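PDB 4K3C: outer membrane protein assembly factor BamA from Haemophilus ducreyi, which probably helps to assemble and insert beta-barrel proteins into the outer membrane as part of the Bam complex, here as a construct with two POTRA domains and the membrane barrel. Local coordinates for residues V85-E91 with Q147-K153; M188-L194 with N206-P212. All coordinates share one frame; numbering follows the deposited sequence.

In the fold
The two contacts sample the two architectures of this chain, and they show how strand pairing serves each. Contact 1 (85-91 with 147-153) is a parallel pair in the mixed four-stranded sheet of the second POTRA domain in the construct; it brings together strands 56 residues apart at their closest ends. Contact 2 (188-194 with 206-212) is a local antiparallel hairpin in the Omp85 barrel. Contacts 1 and 2 follow in series along the chain, with their centres 30 Å apart and their nearest atoms about 13 Å apart, so they do not touch. Contact 1 lies farther out, its centre 37 Å from the centre of the chain against 17 Å for contact 2.

Contact 1 of 2, residues V85-E91 with Q147-K153; sequences VRKIRFE and QVDIIYK
Asp-149 OD1 is gripped by two consecutive residues of the neighbouring strand: Arg-86 NE reaches it at 2.9 Å with a nearly straight N-H (163°), while the backbone N of Lys-87 adds a weak bond. The arginine meets the syn side of OD1 with its guanidinium edge, its plane nearly coplanar with the carboxylate. Because CG of Arg-86 stands opposite the backbone N (chi1 -160°) and the chain then bends twice, the guanidinium edge is brought to the carboxylate. Arg-89 approaches the other oxygen, its NH1 lying 3.2 Å from Asp-149 OD2 in a salt bridge whose hydrogen bond is weak and whose detail is doubtful, since OD2 is too close to a neighbour in the model.

This charged cluster sits beside a beta bulge. Val-85 pairs with Val-148, but from Ile-88 with Ile-150 onward the register has slipped by one residue, leaving Arg-86 and Lys-87 together opposite Asp-149. Past the slip the parallel ladder is regular, and Tyr-152 N to Arg-89 O (2.8 Å) is its shortest bond.

Val-85, Ile-88, Ile-150, Phe-90 and Tyr-152 share one face. CG2 of Ile-88 meets CG2 of Ile-150 at 3.7 Å, and the Phe-90 ring puts CD1 3.5 Å from Tyr-152 CB, its plane 44° from the tyrosine ring. Helices 98-101 and 119-125 touch this aromatic pair, as expected of a POTRA sheet backed by helices. The two arginines would probably stabilise the ionised form of the buried Asp-149 carboxylate and hold the bulged strand 84-91 to strand 147-156 electrostatically.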
# COMPACT_ATOMS: atom_id res chain seq x y z
N VAL A 85 20.80 32.03 12.21
CA VAL A 85 19.33 32.06 12.24
C VAL A 85 18.78 32.22 13.65
O VAL A 85 19.02 31.38 14.53
CB VAL A 85 18.71 30.81 11.59
CG1 VAL A 85 17.22 30.75 11.88
CG2 VAL A 85 18.97 30.82 10.09
N ARG A 86 18.04 33.30 13.86
CA ARG A 86 17.48 33.62 15.16
C ARG A 86 16.27 32.74 15.46
O ARG A 86 16.27 31.96 16.42
CB ARG A 86 17.11 35.11 15.22
CG ARG A 86 16.97 35.70 16.61
CD ARG A 86 15.51 35.90 16.98
NE ARG A 86 14.79 36.70 15.98
CZ ARG A 86 14.64 38.02 16.03
NH1 ARG A 86 15.16 38.71 17.04
NH2 ARG A 86 13.97 38.66 15.08
N LYS A 87 15.23 32.85 14.63
CA LYS A 87 14.04 32.02 14.75
C LYS A 87 13.33 31.94 13.40
O LYS A 87 13.45 32.86 12.59
CB LYS A 87 13.10 32.60 15.81
CG LYS A 87 12.60 31.57 16.80
CD LYS A 87 11.53 30.69 16.18
CE LYS A 87 11.99 29.26 16.03
NZ LYS A 87 12.59 28.81 17.31
N ILE A 88 12.62 30.84 13.15
CA ILE A 88 11.83 30.71 11.93
C ILE A 88 10.35 30.90 12.25
O ILE A 88 9.87 30.47 13.30
CB ILE A 88 12.08 29.37 11.17
CG1 ILE A 88 11.00 28.34 11.48
CG2 ILE A 88 13.47 28.81 11.49
CD1 ILE A 88 11.17 27.67 12.84
N ARG A 89 9.64 31.59 11.36
CA ARG A 89 8.24 31.91 11.60
C ARG A 89 7.41 31.73 10.35
O ARG A 89 7.93 31.66 9.24
CB ARG A 89 8.09 33.34 12.12
CG ARG A 89 8.62 33.58 13.52
CD ARG A 89 8.29 35.00 13.99
NE ARG A 89 8.35 35.99 12.91
CZ ARG A 89 9.37 36.81 12.68
NH1 ARG A 89 10.44 36.78 13.46
NH2 ARG A 89 9.32 37.67 11.67
N PHE A 90 6.10 31.66 10.52
CA PHE A 90 5.20 31.48 9.40
C PHE A 90 4.19 32.61 9.30
O PHE A 90 3.83 33.24 10.31
CB PHE A 90 4.48 30.14 9.52
CG PHE A 90 5.41 28.97 9.73
CD1 PHE A 90 6.04 28.37 8.67
CD2 PHE A 90 5.63 28.47 11.01
CE1 PHE A 90 6.88 27.30 8.86
CE2 PHE A 90 6.48 27.40 11.21
CZ PHE A 90 7.10 26.81 10.14
N GLU A 91 3.73 32.89 8.09
CA GLU A 91 2.66 33.84 7.90
C GLU A 91 1.80 33.45 6.72
O GLU A 91 2.25 32.73 5.83
CB GLU A 91 3.18 35.27 7.80
CG GLU A 91 4.12 35.56 6.66
CD GLU A 91 4.79 36.92 6.82
OE1 GLU A 91 5.25 37.24 7.94
OE2 GLU A 91 4.84 37.68 5.82
N GLN A 147 22.48 38.34 12.03
CA GLN A 147 21.41 37.39 12.35
C GLN A 147 20.30 37.43 11.30
O GLN A 147 20.12 38.44 10.62
CB GLN A 147 20.81 37.67 13.73
CG GLN A 147 21.79 37.61 14.89
CD GLN A 147 21.10 37.64 16.24
OE1 GLN A 147 19.93 37.26 16.36
NE2 GLN A 147 21.81 38.09 17.26
N VAL A 148 19.55 36.34 11.16
CA VAL A 148 18.36 36.34 10.29
C VAL A 148 17.18 35.57 10.83
O VAL A 148 17.32 34.50 11.44
CB VAL A 148 18.63 35.78 8.87
CG1 VAL A 148 19.48 36.73 8.04
CG2 VAL A 148 19.24 34.37 8.94
N ASP A 149 16.00 36.11 10.57
CA ASP A 149 14.75 35.38 10.70
C ASP A 149 14.40 34.86 9.32
O ASP A 149 14.48 35.59 8.33
CB ASP A 149 13.64 36.30 11.21
CG ASP A 149 13.73 36.56 12.70
OD1 ASP A 149 14.03 35.60 13.45
OD2 ASP A 149 13.48 37.71 13.12
N ILE A 150 14.03 33.58 9.24
CA ILE A 150 13.55 33.02 7.99
C ILE A 150 12.04 32.72 8.03
O ILE A 150 11.58 31.78 8.69
CB ILE A 150 14.38 31.78 7.58
CG1 ILE A 150 13.63 30.93 6.55
CG2 ILE A 150 14.74 30.96 8.81
CD1 ILE A 150 14.40 29.72 6.11
N ILE A 151 11.26 33.55 7.32
CA ILE A 151 9.80 33.46 7.33
C ILE A 151 9.28 32.58 6.19
O ILE A 151 9.84 32.56 5.10
CB ILE A 151 9.13 34.87 7.25
CG1 ILE A 151 8.43 35.09 5.90
CG2 ILE A 151 10.15 35.96 7.53
CD1 ILE A 151 7.93 36.50 5.68
N TYR A 152 8.21 31.84 6.45
CA TYR A 152 7.55 31.07 5.40
C TYR A 152 6.14 31.60 5.16
O TYR A 152 5.28 31.51 6.03
CB TYR A 152 7.52 29.58 5.73
CG TYR A 152 8.85 28.87 5.58
CD1 TYR A 152 9.85 29.02 6.53
CD2 TYR A 152 9.09 28.03 4.50
CE1 TYR A 152 11.06 28.35 6.40
CE2 TYR A 152 10.30 27.36 4.37
CZ TYR A 152 11.28 27.53 5.32
OH TYR A 152 12.48 26.87 5.19
N LYS A 153 5.92 32.15 3.97
CA LYS A 153 4.64 32.74 3.61
C LYS A 153 3.86 31.78 2.74
O LYS A 153 4.23 31.53 1.60
CB LYS A 153 4.85 34.07 2.88
CG LYS A 153 3.58 34.77 2.39
CD LYS A 153 3.66 36.27 2.64
CE LYS A 153 2.83 37.06 1.63
NZ LYS A 153 3.35 36.91 0.24

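Contact 2 of 2, residues M188-L194 with N206-P212; sequences MGSSLGL and NLSYTEP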
# COMPACT_ATOMS: atom_id res chain seq x y z
N MET A 188 -4.74 20.77 11.36
CA MET A 188 -3.93 19.87 12.16
C MET A 188 -3.13 18.84 11.35
O MET A 188 -2.44 17.99 11.92
CB MET A 188 -4.82 19.14 13.16
CG MET A 188 -5.41 20.00 14.25
SD MET A 188 -6.62 19.09 15.25
CE MET A 188 -6.96 20.40 16.42
N GLY A 189 -3.25 18.88 10.04
CA GLY A 189 -2.48 17.99 9.20
C GLY A 189 -3.01 16.57 9.11
O GLY A 189 -2.43 15.71 8.46
N SER A 190 -4.14 16.30 9.76
CA SER A 190 -4.74 14.99 9.62
C SER A 190 -5.75 14.91 8.46
O SER A 190 -5.81 15.78 7.59
CB SER A 190 -5.40 14.61 10.94
OG SER A 190 -6.22 15.65 11.42
N SER A 191 -6.52 13.83 8.42
CA SER A 191 -7.42 13.63 7.31
C SER A 191 -8.66 12.89 7.75
O SER A 191 -8.57 11.84 8.39
CB SER A 191 -6.74 12.89 6.18
OG SER A 191 -7.48 13.02 4.98
N LEU A 192 -9.81 13.44 7.41
CA LEU A 192 -11.09 12.87 7.76
C LEU A 192 -11.80 12.50 6.48
O LEU A 192 -11.80 13.28 5.52
CB LEU A 192 -11.89 13.90 8.54
CG LEU A 192 -13.32 13.56 8.92
CD1 LEU A 192 -13.37 12.36 9.85
CD2 LEU A 192 -13.93 14.79 9.58
N GLY A 193 -12.42 11.33 6.45
CA GLY A 193 -13.08 10.89 5.25
C GLY A 193 -14.34 10.11 5.49
O GLY A 193 -14.44 9.36 6.45
N LEU A 194 -15.29 10.32 4.59
CA LEU A 194 -16.51 9.54 4.55
C LEU A 194 -16.49 8.78 3.24
O LEU A 194 -16.28 9.35 2.16
CB LEU A 194 -17.74 10.46 4.58
CG LEU A 194 -19.08 10.01 5.16
CD1 LEU A 194 -20.19 10.84 4.58
CD2 LEU A 194 -19.34 8.52 4.96
N ASN A 206 -18.15 3.96 5.70
CA ASN A 206 -16.92 3.98 6.41
C ASN A 206 -16.56 5.41 6.78
O ASN A 206 -16.39 6.27 5.89
CB ASN A 206 -15.88 3.44 5.44
CG ASN A 206 -14.51 3.51 6.00
OD1 ASN A 206 -14.26 3.02 7.10
ND2 ASN A 206 -13.59 4.12 5.25
N LEU A 207 -16.47 5.71 8.07
CA LEU A 207 -15.87 6.98 8.49
C LEU A 207 -14.49 6.71 9.01
O LEU A 207 -14.28 5.77 9.78
CB LEU A 207 -16.68 7.67 9.57
CG LEU A 207 -16.23 9.12 9.78
CD1 LEU A 207 -17.41 10.02 10.03
CD2 LEU A 207 -15.25 9.22 10.94
N SER A 208 -13.53 7.54 8.63
CA SER A 208 -12.14 7.26 9.00
C SER A 208 -11.38 8.54 9.32
O SER A 208 -11.53 9.55 8.62
CB SER A 208 -11.42 6.53 7.87
OG SER A 208 -11.22 7.39 6.76
N TYR A 209 -10.58 8.49 10.39
CA TYR A 209 -9.72 9.61 10.74
C TYR A 209 -8.23 9.22 10.77
O TYR A 209 -7.85 8.29 11.45
CB TYR A 209 -10.15 10.23 12.08
CG TYR A 209 -9.29 11.40 12.52
CD1 TYR A 209 -9.35 12.63 11.87
CD2 TYR A 209 -8.40 11.27 13.57
CE1 TYR A 209 -8.54 13.70 12.27
CE2 TYR A 209 -7.59 12.32 13.97
CZ TYR A 209 -7.67 13.54 13.33
OH TYR A 209 -6.84 14.56 13.76
N THR A 210 -7.40 9.95 10.05
CA THR A 210 -5.99 9.61 9.98
C THR A 210 -5.05 10.69 10.51
O THR A 210 -4.96 11.78 9.95
CB THR A 210 -5.59 9.32 8.52
OG1 THR A 210 -6.66 8.65 7.85
CG2 THR A 210 -4.36 8.45 8.48
N GLU A 211 -4.33 10.39 11.58
CA GLU A 211 -3.28 11.28 12.07
C GLU A 211 -1.89 10.73 11.65
O GLU A 211 -1.42 9.72 12.17
CB GLU A 211 -3.38 11.45 13.59
CG GLU A 211 -2.40 12.43 14.23
CD GLU A 211 -2.42 13.83 13.63
OE1 GLU A 211 -1.48 14.17 12.87
OE2 GLU A 211 -3.37 14.60 13.93
N PRO A 212 -1.26 11.39 10.67
CA PRO A 212 0.05 10.99 10.14
C PRO A 212 1.11 11.04 11.22
O PRO A 212 2.05 10.23 11.23
CB PRO A 212 0.33 12.07 9.09
CG PRO A 212 -0.97 12.48 8.64
CD PRO A 212 -1.85 12.46 9.86
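Ser-190 and Tyr-209 make the close-packed end of this hairpin. The phenol OH of Tyr-209 donates to Ser-190 OG over 2.7 Å, and the serine oxygen also has a partner in the carbonyl of Phe-185 on the preceding strand. With CG opposite its backbone N (chi1 180°), the tyrosine side chain runs along the strand pair and carries its hydroxyl to the serine. Ser-190 CB lies 3.5 Å from CE1 of the Tyr-209 ring, and OE2 of Glu-211 also comes within 3.6 Å of this CB. Pro-212, where the chain turns a corner, closes the end by setting CG against the carbonyl O of Gly-189 at 3.5 Å.

Between the ends runs an antiparallel ladder, the strand directions 171° apart. Ser-191 with Thr-210 and Gly-193 with Ser-208 are hydrogen-bonded pairs; Thr-210 N to Ser-191 O, at 2.8 Å and 164°, is the straightest of their bonds. The pair is a meander hairpin of the Omp85 transmembrane barrel, and strands 175-185 and 220-231 continue the wall beyond it through further backbone bonds.

Toward Leu-194 the side chains meet more sparsely. Leu-192 CD1 touches Leu-207 CD2 at 3.8 Å, the two crossing at a slant; across the hairpin CD2 of Leu-194 comes near the carbonyl O of Asn-206, and its side chain also touches Ile-180 on strand 175-185. Leu-194 and Leu-207 both lie on the surface, on a face consistent with exposure to lipid. The reverse face is small and polar here: Ser-191 and Thr-210 form one pair on it, Gly-193 and Ser-208 the next, and Ser-208 OG stands 3.8 Å from Gly-193 O, while Asn-206 OD1 takes a hydrogen bond from Asn-224 on strand 220-231.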